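Local structure of HTH-type transcriptional activator ampR (Citrobacter freundii, 3KOS) at residues N49-P54 / R108-D113; M134-D137 / T141-E144; G20-G25 / G180-T185; M83-S88 / A116-T121; S32-S37 / S200-G205. The protein regulates expression of the AmpC beta-lactamase gene as a DNA-binding LysR-family transcription factor, represented here by its effector-binding domain. All coordinates share one frame; numbering follows the deposited sequence.

Contact 1 (N49-P54 / R108-D113)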
# COMPACT_ATOMS: atom_id res chain seq x y z
N ASN A 49 -5.77 -1.03 -4.58
CA ASN A 49 -4.93 -2.21 -4.38
C ASN A 49 -5.22 -3.32 -5.39
O ASN A 49 -5.11 -4.51 -5.08
CB ASN A 49 -5.01 -2.72 -2.93
CG ASN A 49 -6.39 -3.25 -2.56
OD1 ASN A 49 -7.34 -3.18 -3.34
ND2 ASN A 49 -6.50 -3.82 -1.36
N ASN A 50 -5.60 -2.91 -6.60
CA ASN A 50 -5.91 -3.82 -7.69
C ASN A 50 -7.29 -4.47 -7.60
O ASN A 50 -7.71 -5.14 -8.54
CB ASN A 50 -4.85 -4.91 -7.86
CG ASN A 50 -4.57 -5.19 -9.32
OD1 ASN A 50 -4.28 -4.26 -10.08
ND2 ASN A 50 -4.65 -6.45 -9.72
N ARG A 51 -7.96 -4.30 -6.47
CA ARG A 51 -9.37 -4.69 -6.34
C ARG A 51 -10.16 -3.42 -6.34
O ARG A 51 -10.16 -2.65 -5.36
CB ARG A 51 -9.64 -5.44 -5.04
CG ARG A 51 -9.01 -6.80 -4.98
CD ARG A 51 -7.55 -6.67 -4.65
NE ARG A 51 -6.95 -7.96 -4.35
CZ ARG A 51 -5.67 -8.13 -4.04
NH1 ARG A 51 -4.86 -7.08 -3.98
NH2 ARG A 51 -5.20 -9.35 -3.79
N VAL A 52 -10.84 -3.18 -7.45
CA VAL A 52 -11.48 -1.90 -7.67
C VAL A 52 -12.67 -2.08 -8.60
O VAL A 52 -12.69 -2.97 -9.44
CB VAL A 52 -10.48 -0.90 -8.27
CG1 VAL A 52 -9.98 -1.37 -9.62
CG2 VAL A 52 -11.09 0.49 -8.35
N ASP A 53 -13.66 -1.23 -8.41
CA ASP A 53 -14.87 -1.24 -9.21
C ASP A 53 -14.96 0.12 -9.88
O ASP A 53 -15.40 1.10 -9.26
CB ASP A 53 -16.08 -1.46 -8.32
CG ASP A 53 -17.37 -1.62 -9.10
OD1 ASP A 53 -17.49 -1.01 -10.19
OD2 ASP A 53 -18.26 -2.34 -8.62
N PRO A 54 -14.52 0.21 -11.14
CA PRO A 54 -14.47 1.50 -11.84
C PRO A 54 -15.82 2.20 -11.87
O PRO A 54 -15.88 3.42 -11.66
CB PRO A 54 -14.06 1.12 -13.27
CG PRO A 54 -13.50 -0.23 -13.19
CD PRO A 54 -14.06 -0.91 -11.98
N ARG A 108 4.18 -12.89 -0.12
CA ARG A 108 3.57 -13.01 -1.44
C ARG A 108 2.28 -12.21 -1.53
O ARG A 108 1.78 -11.69 -0.53
CB ARG A 108 3.28 -14.48 -1.76
CG ARG A 108 2.25 -15.14 -0.87
CD ARG A 108 1.74 -16.41 -1.53
NE ARG A 108 0.88 -17.20 -0.66
CZ ARG A 108 -0.43 -17.00 -0.51
NH1 ARG A 108 -1.04 -16.03 -1.16
NH2 ARG A 108 -1.13 -17.79 0.29
N SER A 109 1.76 -12.07 -2.75
CA SER A 109 0.48 -11.41 -2.96
C SER A 109 -0.65 -12.41 -2.72
O SER A 109 -0.40 -13.54 -2.31
CB SER A 109 0.37 -10.91 -4.40
OG SER A 109 0.05 -12.00 -5.26
N TYR A 110 -1.88 -11.99 -2.98
CA TYR A 110 -3.03 -12.88 -2.84
C TYR A 110 -3.04 -14.04 -3.84
O TYR A 110 -3.92 -14.90 -3.77
CB TYR A 110 -4.33 -12.09 -2.99
CG TYR A 110 -4.79 -11.39 -1.73
CD1 TYR A 110 -3.92 -10.59 -0.99
CD2 TYR A 110 -6.11 -11.48 -1.32
CE1 TYR A 110 -4.35 -9.92 0.15
CE2 TYR A 110 -6.56 -10.82 -0.18
CZ TYR A 110 -5.67 -10.04 0.54
OH TYR A 110 -6.12 -9.38 1.67
N ARG A 111 -2.09 -14.06 -4.77
CA ARG A 111 -1.92 -15.22 -5.64
C ARG A 111 -1.11 -16.34 -4.97
O ARG A 111 0.10 -16.21 -4.74
CB ARG A 111 -1.26 -14.83 -6.96
CG ARG A 111 -0.80 -16.04 -7.75
CD ARG A 111 -1.06 -15.85 -9.21
NE ARG A 111 -0.85 -17.10 -9.95
CZ ARG A 111 -0.95 -17.18 -11.27
NH1 ARG A 111 -1.26 -16.10 -11.96
NH2 ARG A 111 -0.75 -18.35 -11.88
N ARG A 112 -1.79 -17.45 -4.72
CA ARG A 112 -1.26 -18.49 -3.83
C ARG A 112 -0.03 -19.25 -4.34
O ARG A 112 0.71 -19.82 -3.54
CB ARG A 112 -2.37 -19.49 -3.48
N ASP A 113 0.20 -19.26 -5.64
CA ASP A 113 1.25 -20.12 -6.17
C ASP A 113 2.48 -19.38 -6.72
O ASP A 113 3.29 -19.98 -7.43
CB ASP A 113 0.69 -21.08 -7.23
CG ASP A 113 0.09 -20.34 -8.42
OD1 ASP A 113 0.11 -19.09 -8.43
OD2 ASP A 113 -0.41 -21.02 -9.35
O HOH W 1 -2.48 -9.12 -3.96
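Water 1 is held between Arg51 and Tyr110, accepting from Arg51 NH2 at 2.7 Å and from the backbone Tyr110 N at 3.1 Å. The contact spans two parts of the two-lobed, periplasmic-binding-protein-like fold of LysR effector domains: the loop after strand 41-48 reaches across to the turn that follows strand 106-109. Arginine suits the crossing because its chain is long and its flat cation can serve several partners. The chain bends once, at chi2 (79°), and then runs out to set the guanidinium over one face of the Tyr110 ring. This is a cation-pi contact, with Arg51 CZ 4.3 Å from the ring centroid. The two planes are steeply inclined rather than stacked, and the NH2 branch dips toward the root of the ring. The gap of 2.9 Å between Arg51 NH2 and Tyr110 CG is so short that the exact placement there is doubtful. The other branch is tied back to its own loop: Arg51 NH1 donates to Asn49 O at 2.8 Å, which limits rotation of the cation. At the far end of the ring, Tyr110 OH bonds to Thr47 O of the second subunit, so the aromatic residue serves the dimer as well as the arginine. The loop bearing Tyr110 is shaped by an ST turn, to which serine is suited by its short hydroxyl. Ser109 OG accepts from the backbone Arg111 N at 3.0 Å along a nearly straight line, 166° at the hydrogen.

Contact 2 (M134-D137 / T141-E144)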
# COMPACT_ATOMS: atom_id res chain seq x y z
N MSE A 134 3.45 -14.60 4.69
CA MSE A 134 2.58 -13.45 4.91
C MSE A 134 2.07 -12.96 3.57
O MSE A 134 2.83 -12.95 2.59
CB MSE A 134 3.34 -12.34 5.65
CG MSE A 134 4.17 -12.88 6.80
SE MSE A 134 5.01 -11.43 7.82
CE MSE A 134 3.39 -11.00 8.78
N VAL A 135 0.80 -12.58 3.53
CA VAL A 135 0.11 -12.30 2.28
C VAL A 135 -0.26 -10.82 2.16
O VAL A 135 -0.80 -10.25 3.10
CB VAL A 135 -1.19 -13.14 2.21
CG1 VAL A 135 -1.99 -12.81 0.96
CG2 VAL A 135 -0.84 -14.63 2.27
N PHE A 136 0.02 -10.22 1.01
CA PHE A 136 -0.13 -8.77 0.84
C PHE A 136 -1.04 -8.36 -0.31
O PHE A 136 -0.95 -8.90 -1.41
CB PHE A 136 1.24 -8.13 0.62
CG PHE A 136 2.14 -8.26 1.80
CD1 PHE A 136 2.19 -7.27 2.76
CD2 PHE A 136 2.90 -9.40 1.98
CE1 PHE A 136 3.01 -7.39 3.87
CE2 PHE A 136 3.72 -9.54 3.10
CZ PHE A 136 3.76 -8.54 4.05
N ASP A 137 -1.91 -7.39 -0.04
CA ASP A 137 -2.82 -6.86 -1.05
C ASP A 137 -2.07 -5.96 -2.03
O ASP A 137 -2.49 -5.78 -3.18
CB ASP A 137 -3.96 -6.08 -0.41
CG ASP A 137 -3.47 -4.82 0.33
OD1 ASP A 137 -2.42 -4.87 1.01
OD2 ASP A 137 -4.17 -3.79 0.24
N THR A 141 3.27 -2.36 0.04
CA THR A 141 3.28 -2.79 1.45
C THR A 141 4.21 -3.99 1.64
O THR A 141 4.98 -4.06 2.60
CB THR A 141 1.85 -3.16 1.90
OG1 THR A 141 1.00 -2.03 1.70
CG2 THR A 141 1.83 -3.58 3.38
N MSE A 142 4.15 -4.94 0.71
CA MSE A 142 5.03 -6.11 0.80
C MSE A 142 6.51 -5.71 0.87
O MSE A 142 7.28 -6.29 1.64
CB MSE A 142 4.81 -7.04 -0.41
CG MSE A 142 5.69 -8.25 -0.36
SE MSE A 142 5.65 -9.22 -2.08
CE MSE A 142 3.72 -9.52 -2.27
N LEU A 143 6.91 -4.74 0.04
CA LEU A 143 8.32 -4.34 -0.02
C LEU A 143 8.75 -3.53 1.20
O LEU A 143 9.94 -3.50 1.54
CB LEU A 143 8.65 -3.59 -1.32
CG LEU A 143 9.18 -4.48 -2.45
CD1 LEU A 143 10.57 -5.02 -2.13
CD2 LEU A 143 8.21 -5.63 -2.77
N GLU A 144 7.80 -2.88 1.85
CA GLU A 144 8.10 -2.26 3.14
C GLU A 144 8.45 -3.34 4.15
O GLU A 144 9.42 -3.22 4.89
CB GLU A 144 6.94 -1.39 3.64
CG GLU A 144 6.75 -0.12 2.85
CD GLU A 144 7.99 0.77 2.88
OE1 GLU A 144 8.57 1.04 1.80
OE2 GLU A 144 8.39 1.19 3.99
O HOH W 2 -1.52 -2.75 2.37
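Phe136 and Met142, the latter a selenomethionine, form the tight half of this contact, while Asp137 and Thr141 are linked at its other end through water. The arrangement is a beta-alpha unit: strand 133-136 gives way to a short turn, and helix 139-147 folds back so that its N-terminal part lies against Phe136. A flat apolar ring suits this place because it can pave the helix backbone closely. One face of the Phe136 ring is covered by Met142 CA, 3.8 Å from the centroid and 16° off the ring normal, a CH-pi contact. The helix side chain continues the cover, with Met142 CB 3.7 Å from Phe136 CG. Near the ring plane, at an edge, comes the methyl of Thr141, whose CG2 lies 3.8 Å from Phe136 CD1. Leu107 of the adjoining strand packs on both Phe136 and Met142, so the dense part belongs to the lobe's apolar core.

Threonine serves both environments. With chi1 at -58°, CG2 lies anti to the backbone N and meets the phenylalanine, whereas OG1 occupies another branch and faces the hydrated side. There the packing is loose. Asp137 is also drawn to partners beyond the unit: OD2 accepts from Asn49 ND2, and OD1 is hydrogen-bonded to Thr47 OG1 of the second subunit. Between the segments, water 2 fills the gap, donating to Asp137 OD1 at 2.7 Å and lying 2.7 Å from Thr141 OG1.

Contact 3 (G20-G25 / G180-T185). With MES (2-(N-morpholino)-ethanesulfonic acid), chain B.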
# COMPACT_ATOMS: atom_id res chain seq x y z
N GLY A 20 -1.50 0.98 -6.67
CA GLY A 20 -0.52 1.79 -5.99
C GLY A 20 0.90 1.49 -6.42
O GLY A 20 1.74 2.40 -6.56
N THR A 21 1.18 0.21 -6.64
CA THR A 21 2.51 -0.22 -7.03
C THR A 21 2.96 0.47 -8.32
O THR A 21 4.10 0.93 -8.43
CB THR A 21 2.56 -1.74 -7.19
OG1 THR A 21 2.26 -2.34 -5.91
CG2 THR A 21 3.94 -2.19 -7.63
N PHE A 22 2.05 0.56 -9.28
CA PHE A 22 2.35 1.25 -10.54
C PHE A 22 2.47 2.76 -10.37
O PHE A 22 3.29 3.40 -11.02
CB PHE A 22 1.28 0.94 -11.58
CG PHE A 22 1.60 1.45 -12.97
CD1 PHE A 22 1.16 2.69 -13.38
CD2 PHE A 22 2.32 0.66 -13.87
CE1 PHE A 22 1.44 3.15 -14.66
CE2 PHE A 22 2.60 1.12 -15.15
CZ PHE A 22 2.16 2.37 -15.54
N ALA A 23 1.63 3.35 -9.51
CA ALA A 23 1.70 4.78 -9.26
C ALA A 23 3.08 5.16 -8.72
O ALA A 23 3.72 6.09 -9.21
CB ALA A 23 0.60 5.20 -8.27
N ILE A 24 3.54 4.42 -7.72
CA ILE A 24 4.82 4.73 -7.09
C ILE A 24 6.00 4.37 -7.98
O ILE A 24 6.98 5.11 -8.09
CB ILE A 24 4.97 3.98 -5.74
CG1 ILE A 24 3.88 4.41 -4.75
CG2 ILE A 24 6.34 4.22 -5.14
CD1 ILE A 24 3.81 5.93 -4.50
N GLY A 25 5.91 3.22 -8.65
CA GLY A 25 7.06 2.68 -9.35
C GLY A 25 7.21 3.15 -10.78
O GLY A 25 8.27 2.97 -11.37
N GLY A 180 1.59 -11.80 -14.98
CA GLY A 180 0.73 -10.67 -15.30
C GLY A 180 1.54 -9.46 -15.71
O GLY A 180 2.76 -9.42 -15.54
N SER A 181 0.86 -8.45 -16.27
CA SER A 181 1.50 -7.21 -16.70
C SER A 181 0.67 -6.03 -16.23
O SER A 181 -0.36 -6.21 -15.60
CB SER A 181 1.61 -7.16 -18.23
OG SER A 181 2.35 -8.26 -18.72
N TYR A 182 1.10 -4.82 -16.56
CA TYR A 182 0.28 -3.65 -16.25
C TYR A 182 -0.51 -3.22 -17.47
O TYR A 182 0.04 -3.16 -18.58
CB TYR A 182 1.13 -2.51 -15.67
CG TYR A 182 1.65 -2.86 -14.28
CD1 TYR A 182 0.81 -2.80 -13.17
CD2 TYR A 182 2.96 -3.27 -14.10
CE1 TYR A 182 1.27 -3.14 -11.90
CE2 TYR A 182 3.43 -3.62 -12.83
CZ TYR A 182 2.58 -3.55 -11.74
OH TYR A 182 3.04 -3.90 -10.48
N TRP A 183 -1.79 -2.94 -17.26
CA TRP A 183 -2.71 -2.58 -18.33
C TRP A 183 -3.48 -1.33 -17.95
O TRP A 183 -3.66 -1.03 -16.76
CB TRP A 183 -3.74 -3.69 -18.53
CG TRP A 183 -3.16 -5.00 -18.94
CD1 TRP A 183 -2.56 -5.92 -18.13
CD2 TRP A 183 -3.13 -5.54 -20.26
NE1 TRP A 183 -2.15 -7.01 -18.88
CE2 TRP A 183 -2.49 -6.79 -20.19
CE3 TRP A 183 -3.58 -5.08 -21.51
CZ2 TRP A 183 -2.29 -7.60 -21.31
CZ3 TRP A 183 -3.38 -5.88 -22.62
CH2 TRP A 183 -2.74 -7.13 -22.51
N ILE A 184 -3.96 -0.60 -18.95
CA ILE A 184 -4.94 0.45 -18.70
C ILE A 184 -6.28 0.00 -19.30
O ILE A 184 -6.34 -0.47 -20.43
CB ILE A 184 -4.48 1.82 -19.26
CG1 ILE A 184 -5.45 2.94 -18.82
CG2 ILE A 184 -4.29 1.77 -20.77
CD1 ILE A 184 -4.87 4.36 -18.97
N THR A 185 -7.36 0.13 -18.54
CA THR A 185 -8.64 -0.42 -18.97
C THR A 185 -9.79 0.57 -18.86
O THR A 185 -9.83 1.39 -17.93
CB THR A 185 -8.99 -1.75 -18.22
OG1 THR A 185 -9.31 -1.48 -16.85
CG2 THR A 185 -7.82 -2.71 -18.28
O1 MES B . -2.60 -10.59 -8.16
C2 MES B . -1.34 -10.64 -7.55
C3 MES B . -0.57 -9.32 -7.69
N4 MES B . -1.42 -8.14 -7.44
C5 MES B . -2.74 -8.49 -6.88
C6 MES B . -3.44 -9.54 -7.75
C7 MES B . -0.75 -7.02 -6.69
C8 MES B . -0.21 -6.02 -7.67
S MES B . 0.93 -5.16 -7.52
O1S MES B . 2.27 -6.08 -7.50
O2S MES B . 0.58 -4.49 -6.11
O3S MES B . 0.94 -4.17 -8.76
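With chi1 at -172°, Phe22 throws its ring out from the first turns of helix 20-37, and Tyr182, its CG beside the backbone N at chi1 -69°, sends its own ring back the opposite way along it. The two side chains thus slide past each other. Phe22 CD2 sits over one face of the tyrosine, 3.6 Å from Tyr182 CG, close to the root of that ring. The ring planes are inclined at 48° with centroids 5.3 Å apart, an oblique aromatic pair. Both rings are buried: phenylalanine suits the purely apolar place, while tyrosine adds a hydroxyl for the polar end beyond.

That end meets a bound MES molecule, probably acquired from the crystallisation liquor. Tyr182 OH donates to MES O3S at 2.7 Å, and the oxygen lies in the plane of the ring at its edge. Thr21 OG1 donates to a second sulfonate oxygen, MES O2S, also at 2.7 Å. The threonine methyl takes a different direction, with Thr21 CG2 3.4 Å from Tyr182 OH, so one small branched residue both binds and packs. Ser139 OG gives the sulfonate a further bond, and the first turns of helices 20-37 and 139-147 would probably help to stabilise an anion here. The site is consistent with the effector cleft between the lobes in LysR regulators. Around it, Phe22 rests on Ile63 of strand 61-66 and Tyr182 on Ala81 of strand 73-86, the two strands that flank 181-187 in the main sheet.

Contact 4 (M83-S88 / A116-T121). Unlike the reference sequence in segment 116-121: Thr121 (reference Ala).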
# COMPACT_ATOMS: atom_id res chain seq x y z
N MSE A 83 8.52 -10.80 -12.26
CA MSE A 83 8.75 -10.89 -10.82
C MSE A 83 9.95 -11.74 -10.45
O MSE A 83 10.25 -12.74 -11.10
CB MSE A 83 7.53 -11.47 -10.13
CG MSE A 83 6.28 -10.66 -10.36
SE MSE A 83 4.74 -11.54 -9.53
CE MSE A 83 5.63 -13.10 -8.80
N SER A 84 10.61 -11.35 -9.36
CA SER A 84 11.77 -12.07 -8.88
C SER A 84 11.86 -11.85 -7.36
O SER A 84 11.27 -10.90 -6.84
CB SER A 84 13.02 -11.55 -9.59
OG SER A 84 14.13 -12.42 -9.42
N PRO A 85 12.56 -12.75 -6.65
CA PRO A 85 12.72 -12.54 -5.21
C PRO A 85 13.43 -11.22 -4.91
O PRO A 85 14.31 -10.82 -5.66
CB PRO A 85 13.58 -13.72 -4.78
CG PRO A 85 13.18 -14.81 -5.73
CD PRO A 85 12.96 -14.11 -7.06
N LEU A 86 13.02 -10.57 -3.83
CA LEU A 86 13.59 -9.30 -3.42
C LEU A 86 13.68 -9.30 -1.91
O LEU A 86 12.72 -9.67 -1.24
CB LEU A 86 12.68 -8.14 -3.85
CG LEU A 86 12.53 -7.93 -5.35
CD1 LEU A 86 11.36 -6.99 -5.63
CD2 LEU A 86 13.82 -7.36 -5.95
N CYS A 87 14.82 -8.89 -1.35
CA CYS A 87 14.99 -8.94 0.09
C CYS A 87 15.99 -7.89 0.57
O CYS A 87 16.65 -7.24 -0.23
CB CYS A 87 15.41 -10.34 0.54
SG CYS A 87 17.04 -10.81 -0.10
N SER A 88 16.07 -7.72 1.89
CA SER A 88 17.00 -6.75 2.45
C SER A 88 18.42 -7.24 2.20
O SER A 88 18.66 -8.44 2.06
CB SER A 88 16.77 -6.58 3.94
OG SER A 88 17.05 -7.79 4.64
N ALA A 116 5.60 -21.17 -5.51
CA ALA A 116 5.66 -22.48 -6.13
C ALA A 116 6.15 -22.34 -7.58
O ALA A 116 7.00 -23.10 -8.03
CB ALA A 116 4.29 -23.16 -6.09
N LEU A 117 5.62 -21.35 -8.28
CA LEU A 117 5.98 -21.15 -9.68
C LEU A 117 7.42 -20.67 -9.86
O LEU A 117 8.11 -21.15 -10.75
CB LEU A 117 5.00 -20.20 -10.37
CG LEU A 117 3.57 -20.76 -10.46
CD1 LEU A 117 2.56 -19.69 -10.83
CD2 LEU A 117 3.52 -21.93 -11.45
N TRP A 118 7.88 -19.74 -9.03
CA TRP A 118 9.26 -19.29 -9.16
C TRP A 118 10.25 -20.42 -8.85
O TRP A 118 11.21 -20.63 -9.60
CB TRP A 118 9.56 -18.06 -8.29
CG TRP A 118 10.88 -17.45 -8.62
CD1 TRP A 118 11.14 -16.54 -9.60
CD2 TRP A 118 12.13 -17.74 -8.00
NE1 TRP A 118 12.47 -16.23 -9.62
CE2 TRP A 118 13.10 -16.96 -8.65
CE3 TRP A 118 12.52 -18.58 -6.95
CZ2 TRP A 118 14.45 -17.00 -8.29
CZ3 TRP A 118 13.85 -18.61 -6.59
CH2 TRP A 118 14.80 -17.83 -7.26
N MSE A 119 10.03 -21.12 -7.74
CA MSE A 119 10.87 -22.25 -7.37
C MSE A 119 10.89 -23.29 -8.50
O MSE A 119 11.95 -23.76 -8.89
CB MSE A 119 10.36 -22.91 -6.08
CG MSE A 119 10.58 -22.06 -4.83
SE MSE A 119 12.49 -21.74 -4.52
CE MSE A 119 12.38 -20.63 -2.89
N GLN A 120 9.71 -23.63 -9.00
CA GLN A 120 9.58 -24.60 -10.09
C GLN A 120 10.44 -24.18 -11.30
O GLN A 120 11.15 -25.00 -11.89
CB GLN A 120 8.11 -24.75 -10.48
CG GLN A 120 7.84 -25.66 -11.67
CD GLN A 120 6.37 -25.74 -12.04
OE1 GLN A 120 5.78 -24.78 -12.56
NE2 GLN A 120 5.76 -26.89 -11.79
N THR A 121 10.39 -22.89 -11.64
CA THR A 121 11.14 -22.34 -12.77
C THR A 121 12.64 -22.47 -12.60
O THR A 121 13.36 -22.68 -13.58
CB THR A 121 10.77 -20.86 -13.00
OG1 THR A 121 9.38 -20.77 -13.34
CG2 THR A 121 11.59 -20.25 -14.12
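Trp118, packed on Pro85, carries the contact between helix 116-121 and strand 83-86, a helix-on-sheet packing within the second lobe of the effector-binding fold. The helix segment crosses the strand almost at a right angle, 95° between directions, with the axes 9.8 Å apart. That spacing suits a large side chain filling the gap from the helix and a compact one from the strand.

The helix segment opens at Ala116, whose O accepts from Gln120 N in a regular turn. Leu117 follows, and its carbonyl serves the end of the segment. Next comes Trp118, with CG anti to the backbone N (chi1 -169°), which extends the indole straight toward the strand. Proline, compact and rigid, suits the face it meets. Pro85 CG stands 3.5 Å from the centroid of the six-membered ring and only 10° off its normal, a CH-pi contact. Pro85 CD presses closer still, 3.3 Å from Trp118 CE2, so the packing is tight at the junction of the two indole rings. The indole nitrogen lies 4.2 Å from Ser84 OG. Trp118 NE1 and Ser84 OG are each hydrogen-bonded to Thr175 O, so one carbonyl satisfies a buried polar group from either segment and helps to hold the indole in its rotation. Trp115 of the same helix also packs on Pro85.

The segment ends at Thr121. Its hydroxyl turns back on the helix, OG1 donating to Leu117 O at 2.9 Å, while Thr121 N reaches that oxygen from the opposite face of the carbonyl plane.

Contact 5 (S32-S37 / S200-G205)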
# COMPACT_ATOMS: atom_id res chain seq x y z
N SER A 32 4.97 14.85 -14.49
CA SER A 32 5.31 16.19 -14.95
C SER A 32 5.48 16.20 -16.47
O SER A 32 5.20 17.22 -17.11
CB SER A 32 6.56 16.74 -14.24
OG SER A 32 7.72 16.05 -14.63
N ASP A 33 5.91 15.08 -17.04
CA ASP A 33 5.99 14.98 -18.50
C ASP A 33 4.59 15.00 -19.11
O ASP A 33 4.38 15.59 -20.17
CB ASP A 33 6.74 13.73 -18.94
CG ASP A 33 7.02 13.72 -20.43
OD1 ASP A 33 7.81 14.58 -20.88
OD2 ASP A 33 6.47 12.86 -21.16
N PHE A 34 3.63 14.34 -18.45
CA PHE A 34 2.25 14.41 -18.92
C PHE A 34 1.74 15.84 -18.87
O PHE A 34 1.09 16.31 -19.81
CB PHE A 34 1.30 13.53 -18.09
CG PHE A 34 -0.15 13.70 -18.47
CD1 PHE A 34 -0.61 13.26 -19.71
CD2 PHE A 34 -1.04 14.33 -17.61
CE1 PHE A 34 -1.94 13.43 -20.08
CE2 PHE A 34 -2.38 14.49 -17.97
CZ PHE A 34 -2.83 14.03 -19.21
N LYS A 35 2.04 16.53 -17.77
CA LYS A 35 1.61 17.92 -17.61
C LYS A 35 2.22 18.80 -18.70
O LYS A 35 1.56 19.69 -19.25
CB LYS A 35 1.98 18.45 -16.23
N ARG A 36 3.49 18.55 -19.01
CA ARG A 36 4.17 19.26 -20.10
C ARG A 36 3.44 19.09 -21.43
O ARG A 36 3.22 20.07 -22.16
CB ARG A 36 5.62 18.80 -20.25
CG ARG A 36 6.31 19.41 -21.47
CD ARG A 36 7.75 18.91 -21.64
NE ARG A 36 8.38 19.58 -22.78
CZ ARG A 36 8.35 19.13 -24.03
NH1 ARG A 36 7.74 17.98 -24.31
NH2 ARG A 36 8.94 19.82 -25.00
N SER A 37 3.05 17.86 -21.76
CA SER A 37 2.43 17.59 -23.05
C SER A 37 0.96 17.99 -23.14
O SER A 37 0.48 18.34 -24.21
CB SER A 37 2.57 16.12 -23.43
OG SER A 37 3.92 15.79 -23.70
N SER A 200 -3.83 8.12 -22.72
CA SER A 200 -3.41 6.77 -23.14
C SER A 200 -2.27 6.82 -24.14
O SER A 200 -1.32 6.04 -24.04
CB SER A 200 -4.56 6.02 -23.80
OG SER A 200 -5.56 5.74 -22.85
N ARG A 201 -2.38 7.71 -25.12
CA ARG A 201 -1.32 7.84 -26.12
C ARG A 201 -0.03 8.31 -25.47
O ARG A 201 1.05 7.80 -25.79
CB ARG A 201 -1.72 8.82 -27.24
CG ARG A 201 -2.84 8.32 -28.15
CD ARG A 201 -2.84 9.06 -29.50
NE ARG A 201 -2.92 10.51 -29.35
CZ ARG A 201 -4.02 11.24 -29.55
NH1 ARG A 201 -5.16 10.66 -29.92
NH2 ARG A 201 -3.97 12.56 -29.39
N TRP A 202 -0.13 9.28 -24.57
CA TRP A 202 1.06 9.78 -23.89
C TRP A 202 1.76 8.67 -23.10
O TRP A 202 2.98 8.52 -23.17
CB TRP A 202 0.70 10.91 -22.93
CG TRP A 202 1.82 11.17 -21.96
CD1 TRP A 202 2.97 11.87 -22.21
CD2 TRP A 202 1.91 10.72 -20.61
NE1 TRP A 202 3.76 11.89 -21.09
CE2 TRP A 202 3.14 11.18 -20.10
CE3 TRP A 202 1.07 9.96 -19.78
CZ2 TRP A 202 3.55 10.91 -18.79
CZ3 TRP A 202 1.48 9.69 -18.48
CH2 TRP A 202 2.71 10.17 -18.00
N LEU A 203 0.98 7.91 -22.34
CA LEU A 203 1.56 6.91 -21.44
C LEU A 203 2.21 5.75 -22.21
O LEU A 203 3.36 5.39 -21.95
CB LEU A 203 0.50 6.39 -20.45
CG LEU A 203 0.99 5.41 -19.38
CD1 LEU A 203 2.24 5.93 -18.66
CD2 LEU A 203 -0.13 5.15 -18.38
N THR A 204 1.49 5.16 -23.15
CA THR A 204 2.09 4.09 -23.94
C THR A 204 3.32 4.64 -24.68
O THR A 204 4.32 3.95 -24.85
CB THR A 204 1.08 3.47 -24.92
OG1 THR A 204 0.49 4.51 -25.70
CG2 THR A 204 -0.01 2.74 -24.17
N GLY A 205 3.25 5.90 -25.08
CA GLY A 205 4.36 6.53 -25.77
C GLY A 205 5.58 6.73 -24.89
O GLY A 205 6.71 6.44 -25.29
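Trp202, the most deeply engaged residue, meets Phe34 with a face of its indole and Asp33 with an edge. Its CG is anti to the backbone N (chi1 164°), which carries the wide ring from helix 194-209 across to helix 20-37. Phe34 CB sits over the six-membered ring, 3.5 Å from its centroid in a CH-pi contact. The Phe34 ring itself is turned obliquely to the indole, with Phe34 CD1 3.7 Å from Trp202 CD2. Tryptophan suits this place because it combines a broad apolar face with one polar N-H. That group is used: Trp202 NE1 donates to Asp33 OD2 at 2.9 Å, nearly straight at 166°. The carboxylate oxygen lies close to the indole plane, but the donor meets it on the anti side, tilted out of the carboxylate plane. The partly exposed aspartate thus satisfies the indole nitrogen at the margin of a mainly apolar interface. Leu27 and Leu30 of helix 20-37 extend the packing on Trp202, while Phe34 also rests on Ile41 and Leu43. The segments' axes approach to 10.7 Å, crossing at 133°, a broadly antiparallel helix pair layered beside the sheet, as in the alpha/beta sandwich lobes of LysR effector domains.

All five contacts lie in the LysR substrate-binding region. Contact 3 opens and closes ahead of contact 5, so the two cross along the chain, sharing helix 20-37, with centres about 15 Å apart. Contacts 1, 2 and 4 all fall within the long loop that contact 3 closes. Contacts 1 and 2 are neighbours, about 11 Å between centres, on the paired strands 106-109 and 133-136, and both touch the second subunit, as does contact 3. Contacts 3 and 4 reach adjacent strands of the main sheet, 181-187 and 73-86. Contacts 4 and 5 have centres about 33 Å apart on opposite sides of the chain's centre, so the series spans both lobes and the cleft between them.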